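Local coordinates for protein transcriptional regulator, MarR family (Neisseria meningitidis serogroup B, PDB 3G3Z) that probably binds DNA and controls transcription as a homodimeric winged-helix regulator of the MarR family, at residues D21-Q26 with N32-L37; L37-L40 with S45-Q48; T39-G44 with P101-A106. All blocks are in the same frame, centred on the assembly; numbering follows the deposited sequence.

Contact 1 (D21-Q26 with N32-L37); sequences DKWIGQ and NLFAVL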
ATOM      1  N   ASP A  21       6.983  -1.605  -3.289  1.00 18.75           N
ATOM      2  CA  ASP A  21       6.825  -2.883  -3.968  1.00 19.68           C
ATOM      3  C   ASP A  21       7.625  -2.961  -5.264  1.00 19.40           C
ATOM      4  O   ASP A  21       8.138  -4.018  -5.614  1.00 21.43           O
ATOM      5  CB  ASP A  21       5.353  -3.165  -4.265  1.00 23.22           C
ATOM      6  CG  ASP A  21       4.642  -3.822  -3.104  1.00 29.93           C
ATOM      7  OD1 ASP A  21       3.408  -4.000  -3.187  1.00 36.68           O
ATOM      8  OD2 ASP A  21       5.312  -4.163  -2.106  1.00 34.71           O
ATOM      9  N   LYS A  22       7.727  -1.841  -5.969  1.00 18.35           N
ATOM     10  CA  LYS A  22       8.503  -1.766  -7.203  1.00 18.64           C
ATOM     11  C   LYS A  22       9.990  -1.969  -6.907  1.00 18.44           C
ATOM     12  O   LYS A  22      10.664  -2.738  -7.598  1.00 17.48           O
ATOM     13  CB  LYS A  22       8.265  -0.427  -7.889  1.00 20.74           C
ATOM     14  CG  LYS A  22       8.949  -0.263  -9.230  1.00 25.30           C
ATOM     15  CD  LYS A  22       8.744   1.155  -9.753  1.00 29.55           C
ATOM     16  CE  LYS A  22       7.390   1.307 -10.416  1.00 32.17           C
ATOM     17  NZ  LYS A  22       7.096   2.733 -10.714  1.00 35.47           N
ATOM     18  N   TRP A  23      10.492  -1.300  -5.868  1.00 16.92           N
ATOM     19  CA  TRP A  23      11.875  -1.501  -5.447  1.00 18.41           C
ATOM     20  C   TRP A  23      12.142  -2.975  -5.110  1.00 16.61           C
ATOM     21  O   TRP A  23      13.129  -3.545  -5.565  1.00 18.82           O
ATOM     22  CB  TRP A  23      12.251  -0.610  -4.258  1.00 16.88           C
ATOM     23  CG  TRP A  23      13.630  -0.882  -3.824  1.00 15.17           C
ATOM     24  CD1 TRP A  23      14.776  -0.371  -4.366  1.00 15.52           C
ATOM     25  CD2 TRP A  23      14.043  -1.790  -2.795  1.00 15.07           C
ATOM     26  NE1 TRP A  23      15.873  -0.882  -3.718  1.00 14.28           N
ATOM     27  CE2 TRP A  23      15.451  -1.761  -2.756  1.00 14.75           C
ATOM     28  CE3 TRP A  23      13.359  -2.622  -1.903  1.00 12.95           C
ATOM     29  CZ2 TRP A  23      16.187  -2.531  -1.853  1.00 15.35           C
ATOM     30  CZ3 TRP A  23      14.088  -3.382  -1.010  1.00 11.25           C
ATOM     31  CH2 TRP A  23      15.482  -3.333  -0.989  1.00 11.28           C
ATOM     32  N   ILE A  24      11.260  -3.579  -4.315  1.00 15.98           N
ATOM     33  CA  ILE A  24      11.368  -4.993  -3.966  1.00 14.41           C
ATOM     34  C   ILE A  24      11.452  -5.844  -5.236  1.00 16.02           C
ATOM     35  O   ILE A  24      12.261  -6.777  -5.313  1.00 12.67           O
ATOM     36  CB  ILE A  24      10.177  -5.481  -3.083  1.00 13.67           C
ATOM     37  CG1 ILE A  24      10.239  -4.841  -1.687  1.00 12.82           C
ATOM     38  CG2 ILE A  24      10.184  -6.996  -2.970  1.00 11.65           C
ATOM     39  CD1 ILE A  24       9.073  -5.213  -0.726  1.00  6.76           C
ATOM     40  N   GLY A  25      10.628  -5.501  -6.229  1.00 15.86           N
ATOM     41  CA  GLY A  25      10.572  -6.248  -7.486  1.00 17.94           C
ATOM     42  C   GLY A  25      11.869  -6.153  -8.270  1.00 18.21           C
ATOM     43  O   GLY A  25      12.219  -7.072  -9.006  1.00 18.11           O
ATOM     44  N   GLN A  26      12.578  -5.032  -8.103  1.00 19.84           N
ATOM     45  CA  GLN A  26      13.880  -4.807  -8.741  1.00 18.97           C
ATOM     46  C   GLN A  26      15.001  -5.629  -8.114  1.00 18.32           C
ATOM     47  O   GLN A  26      16.120  -5.662  -8.651  1.00 19.72           O
ATOM     48  CB  GLN A  26      14.256  -3.313  -8.755  1.00 17.83           C
ATOM     49  CG  GLN A  26      13.328  -2.430  -9.604  1.00 16.82           C
ATOM     50  CD  GLN A  26      13.195  -2.912 -11.043  1.00 21.12           C
ATOM     51  OE1 GLN A  26      14.117  -2.779 -11.851  1.00 22.37           O
ATOM     52  NE2 GLN A  26      12.048  -3.488 -11.365  1.00 17.55           N
ATOM     53  N   ASN A  32       5.859 -10.599  -0.326  1.00 16.63           N
ATOM     54  CA  ASN A  32       5.725 -11.753   0.559  1.00 17.82           C
ATOM     55  C   ASN A  32       7.070 -12.417   0.889  1.00 16.18           C
ATOM     56  O   ASN A  32       7.329 -12.739   2.036  1.00 21.87           O
ATOM     57  CB  ASN A  32       4.742 -12.774  -0.040  1.00 17.30           C
ATOM     58  CG  ASN A  32       3.362 -12.185  -0.296  1.00 19.98           C
ATOM     59  OD1 ASN A  32       2.582 -12.716  -1.098  1.00 17.24           O
ATOM     60  ND2 ASN A  32       3.045 -11.096   0.392  1.00 18.75           N
ATOM     61  N   LEU A  33       7.915 -12.621  -0.120  1.00 15.86           N
ATOM     62  CA  LEU A  33       9.248 -13.199   0.073  1.00 17.37           C
ATOM     63  C   LEU A  33      10.160 -12.273   0.861  1.00 15.82           C
ATOM     64  O   LEU A  33      10.920 -12.714   1.737  1.00 15.33           O
ATOM     65  CB  LEU A  33       9.895 -13.484  -1.290  1.00 16.94           C
ATOM     66  CG  LEU A  33       9.476 -14.775  -1.981  1.00 22.27           C
ATOM     67  CD1 LEU A  33       9.728 -14.666  -3.483  1.00 24.21           C
ATOM     68  CD2 LEU A  33      10.227 -15.964  -1.362  1.00 22.00           C
ATOM     69  N   PHE A  34      10.103 -10.991   0.513  1.00 14.76           N
ATOM     70  CA  PHE A  34      10.859  -9.950   1.202  1.00 16.34           C
ATOM     71  C   PHE A  34      10.536  -9.919   2.683  1.00 16.20           C
ATOM     72  O   PHE A  34      11.439  -9.869   3.531  1.00 15.53           O
ATOM     73  CB  PHE A  34      10.570  -8.585   0.570  1.00 17.43           C
ATOM     74  CG  PHE A  34      11.302  -7.463   1.222  1.00 23.55           C
ATOM     75  CD1 PHE A  34      12.652  -7.244   0.947  1.00 25.80           C
ATOM     76  CD2 PHE A  34      10.657  -6.635   2.132  1.00 23.85           C
ATOM     77  CE1 PHE A  34      13.348  -6.207   1.563  1.00 22.35           C
ATOM     78  CE2 PHE A  34      11.352  -5.591   2.752  1.00 26.01           C
ATOM     79  CZ  PHE A  34      12.693  -5.383   2.463  1.00 23.13           C
ATOM     80  N   ALA A  35       9.240  -9.973   2.990  1.00 11.92           N
ATOM     81  CA  ALA A  35       8.771  -9.951   4.364  1.00 14.04           C
ATOM     82  C   ALA A  35       9.484 -11.017   5.214  1.00 15.00           C
ATOM     83  O   ALA A  35       9.993 -10.702   6.285  1.00 18.38           O
ATOM     84  CB  ALA A  35       7.241 -10.140   4.407  1.00 13.36           C
ATOM     85  N   VAL A  36       9.547 -12.257   4.724  1.00 15.95           N
ATOM     86  CA  VAL A  36      10.239 -13.358   5.429  1.00 16.08           C
ATOM     87  C   VAL A  36      11.752 -13.154   5.426  1.00 19.10           C
ATOM     88  O   VAL A  36      12.374 -13.053   6.481  1.00 23.82           O
ATOM     89  CB  VAL A  36       9.875 -14.762   4.829  1.00 16.63           C
ATOM     90  CG1 VAL A  36      10.644 -15.909   5.538  1.00 19.34           C
ATOM     91  CG2 VAL A  36       8.401 -15.005   4.949  1.00 12.70           C
ATOM     92  N   LEU A  37      12.335 -13.078   4.235  1.00 20.80           N
ATOM     93  CA  LEU A  37      13.790 -13.018   4.066  1.00 21.29           C
ATOM     94  C   LEU A  37      14.445 -11.815   4.762  1.00 21.23           C
ATOM     95  O   LEU A  37      15.457 -11.957   5.461  1.00 16.99           O
ATOM     96  CB  LEU A  37      14.145 -13.024   2.570  1.00 21.50           C
ATOM     97  CG  LEU A  37      13.721 -14.268   1.764  1.00 22.37           C
ATOM     98  CD1 LEU A  37      13.802 -13.990   0.268  1.00 17.03           C
ATOM     99  CD2 LEU A  37      14.558 -15.482   2.145  1.00 19.78           C
TER
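The backbones come closest at I24 and F34, whose CA atoms are 7.2 Å apart; I24 lies near the end of helix 5-25 and F34 in the first turn of helix 31-43. A short connection separates the two helices, so this is a local corner of the chain, and all three side chains that meet in it are buried. F34 does most of the work. Its CG stands anti to the backbone N (chi1 180°), which sends the ring straight across the gap toward the first helix. I24 lies over one face of that ring in a CH-pi contact: CG1 is 4.2 Å from the centroid of the F34 ring, only 17° from the ring normal. The extended chi2 (178°) of the isoleucine lays its CD1 over the CG-CD2 side of the ring, 3.6 Å from F34 CD2, while CG2 of I24, the other branch, lies 3.9 Å from F34 CB. W23 comes from a different quarter and offers the edge of its six-membered ring: CZ3 meets F34 CE1 at 3.9 Å, with CE1 close to the indole plane. Beyond the corner, W23 stacks on F109 and touches I140 of the second subunit, while F34 stacks on Y38 and packs against L102. K22, next to W23, makes a salt bridge to E137 of that subunit. This packing of helix 5-25 on helix 31-43 joins a helix at the dimer interface to the opening helix of the winged helix-turn-helix, a junction that belongs to the MarR fold.

Contact 2 (L37-L40 with S45-Q48); sequences LYTL and SRTQ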
ATOM      1  N   LEU A  37      12.335 -13.078   4.235  1.00 20.80           N
ATOM      2  CA  LEU A  37      13.790 -13.018   4.066  1.00 21.29           C
ATOM      3  C   LEU A  37      14.445 -11.815   4.762  1.00 21.23           C
ATOM      4  O   LEU A  37      15.457 -11.957   5.461  1.00 16.99           O
ATOM      5  CB  LEU A  37      14.145 -13.024   2.570  1.00 21.50           C
ATOM      6  CG  LEU A  37      13.721 -14.268   1.764  1.00 22.37           C
ATOM      7  CD1 LEU A  37      13.802 -13.990   0.268  1.00 17.03           C
ATOM      8  CD2 LEU A  37      14.558 -15.482   2.145  1.00 19.78           C
ATOM      9  N   TYR A  38      13.862 -10.638   4.570  1.00 17.67           N
ATOM     10  CA  TYR A  38      14.427  -9.432   5.152  1.00 20.16           C
ATOM     11  C   TYR A  38      14.260  -9.348   6.670  1.00 22.37           C
ATOM     12  O   TYR A  38      15.187  -8.911   7.362  1.00 21.09           O
ATOM     13  CB  TYR A  38      13.884  -8.189   4.468  1.00 18.42           C
ATOM     14  CG  TYR A  38      14.612  -6.931   4.854  1.00 19.54           C
ATOM     15  CD1 TYR A  38      15.871  -6.634   4.319  1.00 18.77           C
ATOM     16  CD2 TYR A  38      14.047  -6.031   5.762  1.00 19.24           C
ATOM     17  CE1 TYR A  38      16.546  -5.468   4.683  1.00 20.32           C
ATOM     18  CE2 TYR A  38      14.714  -4.863   6.129  1.00 22.33           C
ATOM     19  CZ  TYR A  38      15.955  -4.585   5.585  1.00 23.24           C
ATOM     20  OH  TYR A  38      16.608  -3.433   5.955  1.00 24.82           O
ATOM     21  N   THR A  39      13.103  -9.774   7.187  1.00 21.67           N
ATOM     22  CA  THR A  39      12.901  -9.848   8.646  1.00 23.18           C
ATOM     23  C   THR A  39      13.933 -10.783   9.285  1.00 21.97           C
ATOM     24  O   THR A  39      14.558 -10.447  10.295  1.00 25.54           O
ATOM     25  CB  THR A  39      11.455 -10.295   9.036  1.00 22.72           C
ATOM     26  OG1 THR A  39      10.493  -9.475   8.363  1.00 28.14           O
ATOM     27  CG2 THR A  39      11.227 -10.164  10.526  1.00 22.83           C
ATOM     28  N   LEU A  40      14.128 -11.944   8.678  1.00 21.37           N
ATOM     29  CA  LEU A  40      15.020 -12.945   9.251  1.00 24.01           C
ATOM     30  C   LEU A  40      16.485 -12.529   9.180  1.00 25.11           C
ATOM     31  O   LEU A  40      17.265 -12.842  10.076  1.00 24.74           O
ATOM     32  CB  LEU A  40      14.798 -14.315   8.603  1.00 22.07           C
ATOM     33  CG  LEU A  40      13.466 -15.025   8.885  1.00 22.18           C
ATOM     34  CD1 LEU A  40      13.446 -16.399   8.233  1.00 18.51           C
ATOM     35  CD2 LEU A  40      13.188 -15.147  10.381  1.00 22.93           C
ATOM     36  N   SER A  45      16.028 -14.723  14.349  1.00 27.65           N
ATOM     37  CA  SER A  45      14.921 -15.665  14.454  1.00 27.86           C
ATOM     38  C   SER A  45      13.611 -14.988  14.820  1.00 26.99           C
ATOM     39  O   SER A  45      13.566 -14.133  15.700  1.00 27.38           O
ATOM     40  CB  SER A  45      15.259 -16.752  15.463  1.00 27.83           C
ATOM     41  OG  SER A  45      16.387 -17.476  15.006  1.00 31.62           O
ATOM     42  N   ARG A  46      12.550 -15.360  14.120  1.00 25.80           N
ATOM     43  CA  ARG A  46      11.228 -14.806  14.384  1.00 25.91           C
ATOM     44  C   ARG A  46      10.198 -15.850  14.008  1.00 25.75           C
ATOM     45  O   ARG A  46      10.458 -16.717  13.179  1.00 26.12           O
ATOM     46  CB  ARG A  46      10.990 -13.531  13.558  1.00 25.33           C
ATOM     47  CG  ARG A  46      11.899 -12.352  13.867  1.00 24.96           C
ATOM     48  CD  ARG A  46      11.569 -11.734  15.220  1.00 31.08           C
ATOM     49  NE  ARG A  46      12.542 -10.713  15.597  1.00 32.89           N
ATOM     50  CZ  ARG A  46      12.506 -10.017  16.728  1.00 38.79           C
ATOM     51  NH1 ARG A  46      11.538 -10.229  17.616  1.00 38.72           N
ATOM     52  NH2 ARG A  46      13.447  -9.109  16.977  1.00 38.05           N
ATOM     53  N   THR A  47       9.026 -15.773  14.616  1.00 26.42           N
ATOM     54  CA  THR A  47       7.959 -16.703  14.287  1.00 24.94           C
ATOM     55  C   THR A  47       7.265 -16.176  13.042  1.00 25.97           C
ATOM     56  O   THR A  47       7.369 -14.989  12.733  1.00 24.33           O
ATOM     57  CB  THR A  47       6.926 -16.808  15.418  1.00 25.54           C
ATOM     58  OG1 THR A  47       6.291 -15.536  15.604  1.00 24.73           O
ATOM     59  CG2 THR A  47       7.587 -17.256  16.732  1.00 23.24           C
ATOM     60  N   GLN A  48       6.563 -17.059  12.335  1.00 24.50           N
ATOM     61  CA  GLN A  48       5.740 -16.657  11.199  1.00 24.20           C
ATOM     62  C   GLN A  48       4.760 -15.559  11.594  1.00 23.01           C
ATOM     63  O   GLN A  48       4.492 -14.633  10.809  1.00 21.56           O
ATOM     64  CB  GLN A  48       4.975 -17.861  10.657  1.00 25.08           C
ATOM     65  CG  GLN A  48       5.848 -18.861   9.925  1.00 29.58           C
ATOM     66  CD  GLN A  48       5.111 -20.138   9.572  1.00 29.33           C
ATOM     67  OE1 GLN A  48       5.672 -21.224   9.658  1.00 30.21           O
ATOM     68  NE2 GLN A  48       3.851 -20.014   9.171  1.00 28.89           N
TER
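L40 and T39, side by side on helix 31-43, receive the extended backbone of S45 and R46 as the chain doubles back after the helix; the nearest CA atoms, those of L40 and S45, are 5.9 Å apart. Across the contact everything is van der Waals. The end of L40 touches backbone as much as side chain: its CD2 is 3.8 Å from R46 N and 4.2 Å from R46 CB, with S45 CA a little farther away. The leucine and the arginine point opposite ways as they pass. T39 works with its methyl, CG2, which lies 4.0 Å from R46 CG and meets the arginine's aliphatic part crosswise, at about a right angle. L40 also packs on L89 and L91 of strand 89-91.

The polar groups look elsewhere. R46 bends at its CB-CG bond (chi2 -71°), and the chain then runs out extended, bringing NE to a salt bridge with E43 OE2, four residues beyond T39; the methylene part is left to cover T39. The hydroxyl of T39 is held by two groups, A35 O one turn back and W55 NE1, which should fix its rotation and keep the methyl facing R46. Along the loop, R46 pairs through its backbone with L89, T47 is the N-cap of helix 48-55 with its OG1 bonded to H50 N, and Q48 OE1 accepts a bond from W77 NE1. A short extended link that pairs with strand 89-91 before the next helix begins fits the winged helix-turn-helix topology of MarR proteins, where it leads from the first helix into the helix-turn-helix proper.

Contact 3 (T39-G44 with P101-A106); sequences TLATEG and PLTESA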
ATOM      1  N   THR A  39      13.103  -9.774   7.187  1.00 21.67           N
ATOM      2  CA  THR A  39      12.901  -9.848   8.646  1.00 23.18           C
ATOM      3  C   THR A  39      13.933 -10.783   9.285  1.00 21.97           C
ATOM      4  O   THR A  39      14.558 -10.447  10.295  1.00 25.54           O
ATOM      5  CB  THR A  39      11.455 -10.295   9.036  1.00 22.72           C
ATOM      6  OG1 THR A  39      10.493  -9.475   8.363  1.00 28.14           O
ATOM      7  CG2 THR A  39      11.227 -10.164  10.526  1.00 22.83           C
ATOM      8  N   LEU A  40      14.128 -11.944   8.678  1.00 21.37           N
ATOM      9  CA  LEU A  40      15.020 -12.945   9.251  1.00 24.01           C
ATOM     10  C   LEU A  40      16.485 -12.529   9.180  1.00 25.11           C
ATOM     11  O   LEU A  40      17.265 -12.842  10.076  1.00 24.74           O
ATOM     12  CB  LEU A  40      14.798 -14.315   8.603  1.00 22.07           C
ATOM     13  CG  LEU A  40      13.466 -15.025   8.885  1.00 22.18           C
ATOM     14  CD1 LEU A  40      13.446 -16.399   8.233  1.00 18.51           C
ATOM     15  CD2 LEU A  40      13.188 -15.147  10.381  1.00 22.93           C
ATOM     16  N   ALA A  41      16.846 -11.816   8.117  1.00 26.82           N
ATOM     17  CA  ALA A  41      18.226 -11.380   7.910  1.00 29.46           C
ATOM     18  C   ALA A  41      18.636 -10.233   8.835  1.00 30.19           C
ATOM     19  O   ALA A  41      19.806 -10.122   9.209  1.00 30.73           O
ATOM     20  CB  ALA A  41      18.450 -10.996   6.452  1.00 29.36           C
ATOM     21  N   THR A  42      17.667  -9.406   9.217  1.00 28.90           N
ATOM     22  CA  THR A  42      17.936  -8.191   9.983  1.00 27.24           C
ATOM     23  C   THR A  42      17.517  -8.277  11.453  1.00 26.76           C
ATOM     24  O   THR A  42      17.996  -7.495  12.272  1.00 27.12           O
ATOM     25  CB  THR A  42      17.230  -6.972   9.348  1.00 26.05           C
ATOM     26  OG1 THR A  42      15.827  -7.241   9.259  1.00 25.84           O
ATOM     27  CG2 THR A  42      17.783  -6.680   7.944  1.00 24.42           C
ATOM     28  N   GLU A  43      16.612  -9.199  11.787  1.00 26.70           N
ATOM     29  CA  GLU A  43      16.151  -9.337  13.175  1.00 27.01           C
ATOM     30  C   GLU A  43      16.591 -10.649  13.794  1.00 27.64           C
ATOM     31  O   GLU A  43      16.548 -10.809  15.016  1.00 27.85           O
ATOM     32  CB  GLU A  43      14.628  -9.205  13.284  1.00 25.29           C
ATOM     33  CG  GLU A  43      14.102  -7.852  12.848  1.00 29.43           C
ATOM     34  CD  GLU A  43      12.653  -7.606  13.237  1.00 32.19           C
ATOM     35  OE1 GLU A  43      12.223  -6.432  13.170  1.00 28.78           O
ATOM     36  OE2 GLU A  43      11.947  -8.572  13.615  1.00 31.06           O
ATOM     37  N   GLY A  44      17.015 -11.582  12.945  1.00 26.68           N
ATOM     38  CA  GLY A  44      17.317 -12.938  13.377  1.00 27.14           C
ATOM     39  C   GLY A  44      16.045 -13.756  13.442  1.00 27.43           C
ATOM     40  O   GLY A  44      15.092 -13.507  12.699  1.00 26.12           O
ATOM     41  N   PRO A 101      23.059  -9.937  -0.220  1.00 23.08           N
ATOM     42  CA  PRO A 101      22.910  -8.877  -1.243  1.00 21.54           C
ATOM     43  C   PRO A 101      21.621  -8.086  -1.100  1.00 21.09           C
ATOM     44  O   PRO A 101      21.578  -6.911  -1.462  1.00 21.09           O
ATOM     45  CB  PRO A 101      22.874  -9.646  -2.573  1.00 22.88           C
ATOM     46  CG  PRO A 101      23.324 -11.033  -2.264  1.00 23.21           C
ATOM     47  CD  PRO A 101      23.046 -11.285  -0.822  1.00 23.30           C
ATOM     48  N   LEU A 102      20.575  -8.732  -0.580  1.00 21.79           N
ATOM     49  CA  LEU A 102      19.296  -8.068  -0.365  1.00 20.61           C
ATOM     50  C   LEU A 102      19.379  -7.046   0.756  1.00 20.93           C
ATOM     51  O   LEU A 102      18.905  -5.927   0.603  1.00 21.95           O
ATOM     52  CB  LEU A 102      18.170  -9.075  -0.089  1.00 19.18           C
ATOM     53  CG  LEU A 102      16.804  -8.447   0.186  1.00 18.42           C
ATOM     54  CD1 LEU A 102      16.298  -7.725  -1.094  1.00 14.50           C
ATOM     55  CD2 LEU A 102      15.801  -9.494   0.661  1.00 13.83           C
ATOM     56  N   THR A 103      19.980  -7.423   1.883  1.00 20.87           N
ATOM     57  CA  THR A 103      20.148  -6.465   2.979  1.00 22.51           C
ATOM     58  C   THR A 103      21.031  -5.306   2.543  1.00 21.52           C
ATOM     59  O   THR A 103      20.791  -4.155   2.916  1.00 23.46           O
ATOM     60  CB  THR A 103      20.738  -7.111   4.234  1.00 23.47           C
ATOM     61  OG1 THR A 103      22.003  -7.704   3.913  1.00 25.47           O
ATOM     62  CG2 THR A 103      19.792  -8.173   4.760  1.00 22.25           C
ATOM     63  N   GLU A 104      22.036  -5.605   1.730  1.00 20.66           N
ATOM     64  CA  GLU A 104      22.944  -4.561   1.270  1.00 25.19           C
ATOM     65  C   GLU A 104      22.257  -3.545   0.361  1.00 22.33           C
ATOM     66  O   GLU A 104      22.410  -2.342   0.554  1.00 21.84           O
ATOM     67  CB  GLU A 104      24.179  -5.161   0.603  1.00 25.02           C
ATOM     68  CG  GLU A 104      25.174  -5.697   1.597  1.00 33.12           C
ATOM     69  CD  GLU A 104      26.244  -6.547   0.942  1.00 40.83           C
ATOM     70  OE1 GLU A 104      26.974  -6.017   0.074  1.00 44.02           O
ATOM     71  OE2 GLU A 104      26.357  -7.742   1.299  1.00 39.45           O
ATOM     72  N   SER A 105      21.499  -4.029  -0.621  1.00 23.31           N
ATOM     73  CA  SER A 105      20.756  -3.135  -1.512  1.00 25.68           C
ATOM     74  C   SER A 105      19.678  -2.359  -0.766  1.00 23.07           C
ATOM     75  O   SER A 105      19.426  -1.198  -1.087  1.00 23.63           O
ATOM     76  CB  SER A 105      20.153  -3.880  -2.704  1.00 25.40           C
ATOM     77  OG  SER A 105      19.476  -5.037  -2.284  1.00 34.28           O
ATOM     78  N   ALA A 106      19.060  -3.001   0.229  1.00 22.99           N
ATOM     79  CA  ALA A 106      18.073  -2.338   1.093  1.00 21.30           C
ATOM     80  C   ALA A 106      18.700  -1.204   1.881  1.00 19.54           C
ATOM     81  O   ALA A 106      18.123  -0.115   1.969  1.00 18.52           O
ATOM     82  CB  ALA A 106      17.426  -3.331   2.033  1.00 22.95           C
TER
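The turn of helix 31-43 that brings A41 and T42 up to T103 is closed by the shortest backbone bond in the two segments, from E43 N to T39 O at 2.8 Å. The threonine hydroxyls on both sides are engaged within their own helices: T42 OG1 is bonded to Y38 O, four residues back in helix 31-43, and T103 OG1 to A100 O, three residues back in helix 93-117. In both residues chi1 is close to +60° (57° in T42, 58° in T103), which sets OG1 between the two backbone arms and leaves CG2 as the branch that leads outward. The meeting is therefore one of methyl groups. T103 CG2 reaches into the gap and touches A41 CB at 3.6 Å, with T42 CG2 slightly farther from the same T103 CG2 at 4.1 Å. One methyl thus rests on two successive residues of the opposing helix. The backbones come nearest at the same place, where the CA atoms of A41 and T103 are 7.2 Å apart. The patch is modest and lies at the surface, with partly exposed residues on both sides. A41 also packs on L91 of the wing strand 89-91, and T42 touches M3 of the second subunit. Toward the interior, A106 packs on Y38, so the touching methyls form the outer margin of a deeper interhelical layer. In this way the long helix that follows the wing packs back across the first helix of the winged helix-turn-helix, as expected of a MarR-type subunit.

In the fold
All three contacts use helix 31-43: contact 1 near its start against helix 5-25, contact 2 farther on against the loop before helix 48-55, and contact 3 toward its end against helix 93-117. Their centres lie 10 to 13 Å apart. Contacts 1 and 2 are local in sequence; contact 3 starts from the same part of the chain as contact 2 but closes only 57 residues later, after helices 48-55 and 59-71 and strands 75-77 and 89-91. W23 and F34 of contact 1 and Y38 of contact 2 touch residues of contact 3. Helix 31-43 thus ties the probable DNA-binding part to the helices of the dimer, and all three contacts have residues within reach of the second subunit.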